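Local structure of phenylalanine ammonia-lyase (Rhodosporidium toruloides, 1Y2M) at residues K424-L429 against N486-H491; T490-A495 against A501-A506. The protein catalyses the non-oxidative deamination of L-phenylalanine and L-tyrosine, giving trans-cinnamic acid and p-coumaric acid together with ammonium. All coordinates share one frame; numbering follows the deposited sequence.

Helix 416-443 comes first along the chain and supplies 424-429. After helix 468-484 the chain enters a long loop, and contact 1 sets the start of that loop, 486-491, against the earlier helix, closing an excursion of 56 intervening residues. Contact 2 follows directly: 490-495 turns back on 501-506, a short closure spanning five residues, before helix 506-560 begins. The two loops neither nest nor cross; they run in series and share Thr490 and His491. They also touch, Val488 O lying 3.5 Å from Leu505 CD1. Together they tie the linker between helices 468-484 and 506-560 to itself and to helix 416-443.

Contact 1: K424-L429 against N486-H491; sequences KTRLGL and NPVTTH
Arg426 reaches from its helix to the backbone of Asn486, Pro487 and Val488, and the contact between the two segments rests on this one side chain. Its polar part is a single hydrogen bond: Arg426 NH1 donates to Asn486 O at 3.0 Å, almost straight, with an N-H...O angle of 174°. The acceptor lies in the guanidinium plane, at its edge, whereas the donor is tilted 26° from the carbonyl plane. CG stands anti to the backbone N and the chain bends at chi3 (55°), which turns the guanidinium edge onto the loop. Four residues of the same chain complete the grip: Leu484 O accepts from NE, Ser509 OG and Thr513 OG1 are bonded to NH2, and Glu423 forms a salt bridge with NH1. With all three nitrogens engaged, rotation of the buried guanidinium is restricted, and the nearby carboxylate probably stabilises its positive charge.

The remaining contacts are van der Waals. Val488 brings CG2, the branch beside its backbone N, to 3.6 Å from Arg426 NH1, and Pro487 CA lies 3.8 Å from that same NH1. Val488 N is also near, but it and NH1 are both donors; Glu423 OE2 serves both of them, while Glu423 OE1 is bonded to Thr489 OG1.

The junction is buried at the tetramer interface, where His483 of the third subunit packs on Arg426 and Val488. Within the chain it joins helix 416-443 to the loop just after helix 468-484, with helix 506-560 against Arg426 through Ser516 and helices 368-391 and 273-303 packed on neighbouring Thr425.

Contact 2: T490-A495 against A501-A506; sequences THVQPA and AVNSLA
Val492 and Asn503 lie alongside where two irregular pieces of one loop approach, their end-to-end directions 126° apart. The backbones draw together toward Pro494 and Ala501, whose CA atoms are 4.2 Å apart, and stand wider at Val492 and Asn503, with CA atoms 6.3 Å apart. Pro494 is the centre of an inverse gamma turn, closed by a weak bond from Ala495 N to Gln493 O.

Asn503 carries the polar contact. Its CG sits between the backbone N and the carbonyl carbon (chi1 47°), and its amide spans two backbone groups of Gln493. ND2 donates to Gln493 O at 3.0 Å, with that oxygen in the amide plane and the donor nearly along the C=O axis; Gln500 O also bonds ND2. A water donates to Asn503 OD1 at 2.7 Å and accepts from Gln493 N at 2.8 Å. Both amide ends are thus held, which fixes the flip of the side chain.

Val492 slides past Asn503 in the opposite direction, CG1 lying 3.6 Å from Asn503 ND2. The other branch of Val492, CG2, packs 3.3 Å from Asn503 O and 3.9 Å from Leu505 CD1. Lys434 of the third subunit bonds Gln493 OE1, and Lys434 of the second subunit bonds Val492 O.

Ser504 OG accepts from Ala506 N in an ST turn, and Leu505 occupies the N-cap position of helix 506-560. The connection between the segments carries Glu496, which binds (E)-cinnamate, and Asn499, which probably does; the contact joins the ends of this short loop, consistent with a place beside the active site of this PAL/histidase-family enzyme.

Contact 1: K424-L429 against N486-H491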
ATOM      1  N   LYS B 424     -11.644  -6.309   3.502  1.00 10.96           N
ATOM      2  CA  LYS B 424     -12.762  -5.450   3.054  1.00 13.79           C
ATOM      3  C   LYS B 424     -13.240  -4.517   4.152  1.00 10.12           C
ATOM      4  O   LYS B 424     -13.526  -3.324   3.936  1.00 11.00           O
ATOM      5  CB  LYS B 424     -13.968  -6.278   2.559  1.00 15.41           C
ATOM      6  CG  LYS B 424     -13.689  -7.218   1.405  1.00 24.49           C
ATOM      7  CD  LYS B 424     -14.765  -8.374   1.299  1.00 24.61           C
ATOM      8  CE  LYS B 424     -16.154  -7.896   1.676  1.00 24.77           C
ATOM      9  NZ  LYS B 424     -16.526  -7.749   3.151  1.00 25.15           N
ATOM     10  N   THR B 425     -13.327  -5.042   5.371  1.00  9.03           N
ATOM     11  CA  THR B 425     -13.812  -4.200   6.467  1.00  9.21           C
ATOM     12  C   THR B 425     -12.808  -3.074   6.729  1.00 10.27           C
ATOM     13  O   THR B 425     -13.222  -1.937   7.029  1.00 10.19           O
ATOM     14  CB  THR B 425     -14.086  -5.062   7.701  1.00  9.20           C
ATOM     15  OG1 THR B 425     -15.098  -6.034   7.381  1.00  9.28           O
ATOM     16  CG2 THR B 425     -14.509  -4.213   8.948  1.00 12.86           C
ATOM     17  N   ARG B 426     -11.494  -3.333   6.646  1.00  8.67           N
ATOM     18  CA  ARG B 426     -10.535  -2.286   7.014  1.00  8.74           C
ATOM     19  C   ARG B 426     -10.565  -1.148   5.986  1.00  9.41           C
ATOM     20  O   ARG B 426     -10.414   0.041   6.313  1.00  9.60           O
ATOM     21  CB  ARG B 426      -9.146  -2.916   7.108  1.00 10.58           C
ATOM     22  CG  ARG B 426      -8.173  -2.033   7.844  1.00  8.48           C
ATOM     23  CD  ARG B 426      -6.891  -2.747   8.231  1.00 10.46           C
ATOM     24  NE  ARG B 426      -6.181  -3.376   7.115  1.00  8.45           N
ATOM     25  CZ  ARG B 426      -6.222  -4.679   6.763  1.00  7.53           C
ATOM     26  NH1 ARG B 426      -5.493  -5.102   5.747  1.00  9.93           N
ATOM     27  NH2 ARG B 426      -6.963  -5.580   7.387  1.00  8.95           N
ATOM     28  N   LEU B 427     -10.814  -1.502   4.759  1.00  9.59           N
ATOM     29  CA  LEU B 427     -10.927  -0.500   3.716  1.00 10.14           C
ATOM     30  C   LEU B 427     -12.205   0.280   3.958  1.00  9.05           C
ATOM     31  O   LEU B 427     -12.211   1.509   3.914  1.00  9.10           O
ATOM     32  CB  LEU B 427     -10.892  -1.149   2.316  1.00 11.93           C
ATOM     33  CG  LEU B 427     -10.995  -0.143   1.154  1.00 12.16           C
ATOM     34  CD1 LEU B 427      -9.976   0.956   1.178  1.00  9.53           C
ATOM     35  CD2 LEU B 427     -10.926  -0.915  -0.123  1.00 13.81           C
ATOM     36  N   GLY B 428     -13.291  -0.410   4.269  1.00  9.47           N
ATOM     37  CA  GLY B 428     -14.520   0.299   4.667  1.00 10.53           C
ATOM     38  C   GLY B 428     -14.402   1.285   5.806  1.00 11.84           C
ATOM     39  O   GLY B 428     -14.941   2.382   5.751  1.00  9.88           O
ATOM     40  N   LEU B 429     -13.656   0.890   6.837  1.00  9.44           N
ATOM     41  CA  LEU B 429     -13.410   1.759   8.013  1.00  9.59           C
ATOM     42  C   LEU B 429     -12.704   3.041   7.558  1.00  8.88           C
ATOM     43  O   LEU B 429     -12.987   4.152   8.049  1.00  7.87           O
ATOM     44  CB  LEU B 429     -12.635   1.025   9.101  1.00  8.65           C
ATOM     45  CG  LEU B 429     -13.400  -0.133   9.741  1.00  8.52           C
ATOM     46  CD1 LEU B 429     -12.465  -1.002  10.559  1.00 10.67           C
ATOM     47  CD2 LEU B 429     -14.602   0.390  10.559  1.00  9.41           C
ATOM     48  N   ASN B 486      -4.348  -0.581   3.512  1.00  6.11           N
ATOM     49  CA  ASN B 486      -3.642  -1.409   2.533  1.00  7.74           C
ATOM     50  C   ASN B 486      -3.791  -2.865   2.894  1.00  7.84           C
ATOM     51  O   ASN B 486      -3.899  -3.208   4.078  1.00  7.77           O
ATOM     52  CB  ASN B 486      -2.155  -1.042   2.420  1.00  8.93           C
ATOM     53  CG  ASN B 486      -1.966   0.364   1.896  1.00 10.17           C
ATOM     54  OD1 ASN B 486      -2.550   0.719   0.844  1.00  8.51           O
ATOM     55  ND2 ASN B 486      -1.228   1.187   2.658  1.00 10.66           N
ATOM     56  N   PRO B 487      -3.837  -3.732   1.883  1.00  8.96           N
ATOM     57  CA  PRO B 487      -4.056  -5.151   2.212  1.00  8.04           C
ATOM     58  C   PRO B 487      -2.854  -5.819   2.862  1.00  7.33           C
ATOM     59  O   PRO B 487      -1.708  -5.496   2.569  1.00 10.14           O
ATOM     60  CB  PRO B 487      -4.319  -5.794   0.857  1.00  8.50           C
ATOM     61  CG  PRO B 487      -3.692  -4.893  -0.155  1.00 11.39           C
ATOM     62  CD  PRO B 487      -3.829  -3.493   0.420  1.00  9.89           C
ATOM     63  N   VAL B 488      -3.146  -6.743   3.789  1.00  8.94           N
ATOM     64  CA  VAL B 488      -2.138  -7.632   4.314  1.00  7.93           C
ATOM     65  C   VAL B 488      -1.965  -8.863   3.448  1.00  5.33           C
ATOM     66  O   VAL B 488      -0.852  -9.391   3.319  1.00  8.58           O
ATOM     67  CB  VAL B 488      -2.582  -8.076   5.740  1.00  8.95           C
ATOM     68  CG1 VAL B 488      -1.863  -9.315   6.283  1.00 13.89           C
ATOM     69  CG2 VAL B 488      -2.495  -6.898   6.723  1.00 10.10           C
ATOM     70  N   THR B 489      -3.032  -9.281   2.757  1.00  8.88           N
ATOM     71  CA  THR B 489      -3.027 -10.543   2.052  1.00  8.74           C
ATOM     72  C   THR B 489      -2.190 -10.642   0.778  1.00  9.55           C
ATOM     73  O   THR B 489      -1.969 -11.742   0.271  1.00 13.18           O
ATOM     74  CB  THR B 489      -4.433 -11.006   1.771  1.00  9.09           C
ATOM     75  OG1 THR B 489      -5.093 -10.043   0.934  1.00 10.05           O
ATOM     76  CG2 THR B 489      -5.192 -11.231   3.038  1.00 11.95           C
ATOM     77  N   THR B 490      -1.644  -9.529   0.322  1.00  7.80           N
ATOM     78  CA  THR B 490      -0.675  -9.513  -0.775  1.00  9.35           C
ATOM     79  C   THR B 490       0.757  -9.761  -0.289  1.00 11.13           C
ATOM     80  O   THR B 490       1.708  -9.660  -1.096  1.00 15.68           O
ATOM     81  CB  THR B 490      -0.703  -8.141  -1.456  1.00 10.34           C
ATOM     82  OG1 THR B 490      -0.553  -7.106  -0.478  1.00 11.44           O
ATOM     83  CG2 THR B 490      -2.003  -7.947  -2.216  1.00 14.24           C
ATOM     84  N   HIS B 491       0.927 -10.043   0.995  1.00  9.43           N
ATOM     85  CA  HIS B 491       2.268 -10.217   1.598  1.00  8.23           C
ATOM     86  C   HIS B 491       2.556 -11.659   2.025  1.00  9.25           C
ATOM     87  O   HIS B 491       3.439 -11.921   2.847  1.00 10.50           O
ATOM     88  CB  HIS B 491       2.468  -9.237   2.760  1.00 10.32           C
ATOM     89  CG  HIS B 491       2.454  -7.833   2.273  1.00  9.04           C
ATOM     90  ND1 HIS B 491       3.539  -7.304   1.621  1.00 12.00           N
ATOM     91  CD2 HIS B 491       1.480  -6.882   2.236  1.00  7.95           C
ATOM     92  CE1 HIS B 491       3.257  -6.073   1.232  1.00 12.45           C
ATOM     93  NE2 HIS B 491       2.000  -5.812   1.536  1.00 10.37           N
TER

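Contact 2: T490-A495 against A501-A506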
ATOM      1  N   THR B 490      -1.644  -9.529   0.322  1.00  7.80           N
ATOM      2  CA  THR B 490      -0.675  -9.513  -0.775  1.00  9.35           C
ATOM      3  C   THR B 490       0.757  -9.761  -0.289  1.00 11.13           C
ATOM      4  O   THR B 490       1.708  -9.660  -1.096  1.00 15.68           O
ATOM      5  CB  THR B 490      -0.703  -8.141  -1.456  1.00 10.34           C
ATOM      6  OG1 THR B 490      -0.553  -7.106  -0.478  1.00 11.44           O
ATOM      7  CG2 THR B 490      -2.003  -7.947  -2.216  1.00 14.24           C
ATOM      8  N   HIS B 491       0.927 -10.043   0.995  1.00  9.43           N
ATOM      9  CA  HIS B 491       2.268 -10.217   1.598  1.00  8.23           C
ATOM     10  C   HIS B 491       2.556 -11.659   2.025  1.00  9.25           C
ATOM     11  O   HIS B 491       3.439 -11.921   2.847  1.00 10.50           O
ATOM     12  CB  HIS B 491       2.468  -9.237   2.760  1.00 10.32           C
ATOM     13  CG  HIS B 491       2.454  -7.833   2.273  1.00  9.04           C
ATOM     14  ND1 HIS B 491       3.539  -7.304   1.621  1.00 12.00           N
ATOM     15  CD2 HIS B 491       1.480  -6.882   2.236  1.00  7.95           C
ATOM     16  CE1 HIS B 491       3.257  -6.073   1.232  1.00 12.45           C
ATOM     17  NE2 HIS B 491       2.000  -5.812   1.536  1.00 10.37           N
ATOM     18  N   VAL B 492       1.887 -12.587   1.389  1.00  8.56           N
ATOM     19  CA  VAL B 492       2.055 -14.034   1.642  1.00  7.36           C
ATOM     20  C   VAL B 492       3.479 -14.483   1.265  1.00  7.88           C
ATOM     21  O   VAL B 492       3.970 -14.164   0.185  1.00 12.45           O
ATOM     22  CB  VAL B 492       0.984 -14.817   0.792  1.00  9.06           C
ATOM     23  CG1 VAL B 492       1.204 -16.333   0.854  1.00 11.74           C
ATOM     24  CG2 VAL B 492      -0.396 -14.431   1.246  1.00 11.98           C
ATOM     25  N   GLN B 493       4.102 -15.209   2.203  1.00  8.56           N
ATOM     26  CA  GLN B 493       5.431 -15.775   2.091  1.00  7.77           C
ATOM     27  C   GLN B 493       5.316 -17.289   1.881  1.00  7.73           C
ATOM     28  O   GLN B 493       4.372 -17.906   2.356  1.00 10.45           O
ATOM     29  CB  GLN B 493       6.259 -15.521   3.344  1.00  8.52           C
ATOM     30  CG  GLN B 493       6.400 -14.041   3.671  1.00 10.12           C
ATOM     31  CD  GLN B 493       7.113 -13.288   2.533  1.00 12.67           C
ATOM     32  OE1 GLN B 493       8.166 -13.740   2.038  1.00 12.05           O
ATOM     33  NE2 GLN B 493       6.523 -12.156   2.084  1.00 10.87           N
ATOM     34  N   PRO B 494       6.330 -17.887   1.271  1.00  9.14           N
ATOM     35  CA  PRO B 494       6.390 -19.358   1.035  1.00 12.15           C
ATOM     36  C   PRO B 494       6.693 -20.205   2.243  1.00 16.14           C
ATOM     37  O   PRO B 494       7.752 -20.876   2.289  1.00 21.00           O
ATOM     38  CB  PRO B 494       7.540 -19.474   0.028  1.00 12.08           C
ATOM     39  CG  PRO B 494       8.408 -18.376   0.381  1.00 11.26           C
ATOM     40  CD  PRO B 494       7.489 -17.230   0.643  1.00  9.57           C
ATOM     41  N   ALA B 495       5.749 -20.292   3.149  1.00 13.48           N
ATOM     42  CA  ALA B 495       5.983 -20.884   4.425  1.00 13.73           C
ATOM     43  C   ALA B 495       6.119 -22.386   4.481  1.00 13.50           C
ATOM     44  O   ALA B 495       5.465 -23.146   3.756  1.00 12.09           O
ATOM     45  CB  ALA B 495       4.902 -20.427   5.427  1.00 13.55           C
ATOM     46  N   ALA B 501       2.588 -22.645   0.892  1.00  9.27           N
ATOM     47  CA  ALA B 501       2.999 -21.577  -0.002  1.00  8.02           C
ATOM     48  C   ALA B 501       1.924 -20.498  -0.197  1.00  9.73           C
ATOM     49  O   ALA B 501       2.222 -19.392  -0.588  1.00  9.86           O
ATOM     50  CB  ALA B 501       3.419 -22.120  -1.323  1.00  8.67           C
ATOM     51  N   VAL B 502       0.671 -20.894  -0.029  1.00  7.45           N
ATOM     52  CA  VAL B 502      -0.423 -19.950   0.165  1.00  9.65           C
ATOM     53  C   VAL B 502      -0.877 -20.085   1.612  1.00  9.92           C
ATOM     54  O   VAL B 502      -1.095 -21.188   2.120  1.00  8.63           O
ATOM     55  CB  VAL B 502      -1.567 -20.107  -0.844  1.00  9.36           C
ATOM     56  CG1 VAL B 502      -1.153 -19.573  -2.237  1.00  7.73           C
ATOM     57  CG2 VAL B 502      -2.044 -21.536  -0.943  1.00 12.04           C
ATOM     58  N   ASN B 503      -1.042 -18.941   2.269  1.00  8.68           N
ATOM     59  CA  ASN B 503      -1.505 -18.876   3.665  1.00  6.27           C
ATOM     60  C   ASN B 503      -2.316 -17.587   3.802  1.00  7.21           C
ATOM     61  O   ASN B 503      -1.978 -16.596   3.162  1.00  6.95           O
ATOM     62  CB  ASN B 503      -0.365 -18.939   4.657  1.00  7.83           C
ATOM     63  CG  ASN B 503       0.771 -18.009   4.282  1.00  6.07           C
ATOM     64  OD1 ASN B 503       0.775 -16.846   4.669  1.00  7.92           O
ATOM     65  ND2 ASN B 503       1.762 -18.551   3.598  1.00  9.04           N
ATOM     66  N   SER B 504      -3.406 -17.633   4.576  1.00  7.46           N
ATOM     67  CA  SER B 504      -4.419 -16.574   4.559  1.00  7.24           C
ATOM     68  C   SER B 504      -4.017 -15.248   5.219  1.00  7.87           C
ATOM     69  O   SER B 504      -4.623 -14.177   4.872  1.00  9.56           O
ATOM     70  CB  SER B 504      -5.743 -17.015   5.181  1.00  8.55           C
ATOM     71  OG  SER B 504      -5.667 -17.023   6.582  1.00  9.29           O
ATOM     72  N   LEU B 505      -3.155 -15.321   6.239  1.00  6.20           N
ATOM     73  CA  LEU B 505      -2.780 -14.142   7.039  1.00  6.57           C
ATOM     74  C   LEU B 505      -4.008 -13.487   7.729  1.00  5.99           C
ATOM     75  O   LEU B 505      -3.986 -12.285   8.097  1.00  9.17           O
ATOM     76  CB  LEU B 505      -2.008 -13.117   6.201  1.00  8.21           C
ATOM     77  CG  LEU B 505      -0.769 -13.650   5.501  1.00  6.49           C
ATOM     78  CD1 LEU B 505      -0.225 -12.523   4.626  1.00 10.50           C
ATOM     79  CD2 LEU B 505       0.205 -14.111   6.598  1.00  7.64           C
ATOM     80  N   ALA B 506      -5.035 -14.301   8.012  1.00  7.83           N
ATOM     81  CA  ALA B 506      -6.288 -13.756   8.548  1.00  6.64           C
ATOM     82  C   ALA B 506      -6.061 -13.069   9.893  1.00  7.22           C
ATOM     83  O   ALA B 506      -6.667 -12.039  10.139  1.00  8.12           O
ATOM     84  CB  ALA B 506      -7.335 -14.830   8.695  1.00  9.23           C
TER
HETATM   85  O   HOH W   1       3.172 -15.638   4.826  1.00  4.79           O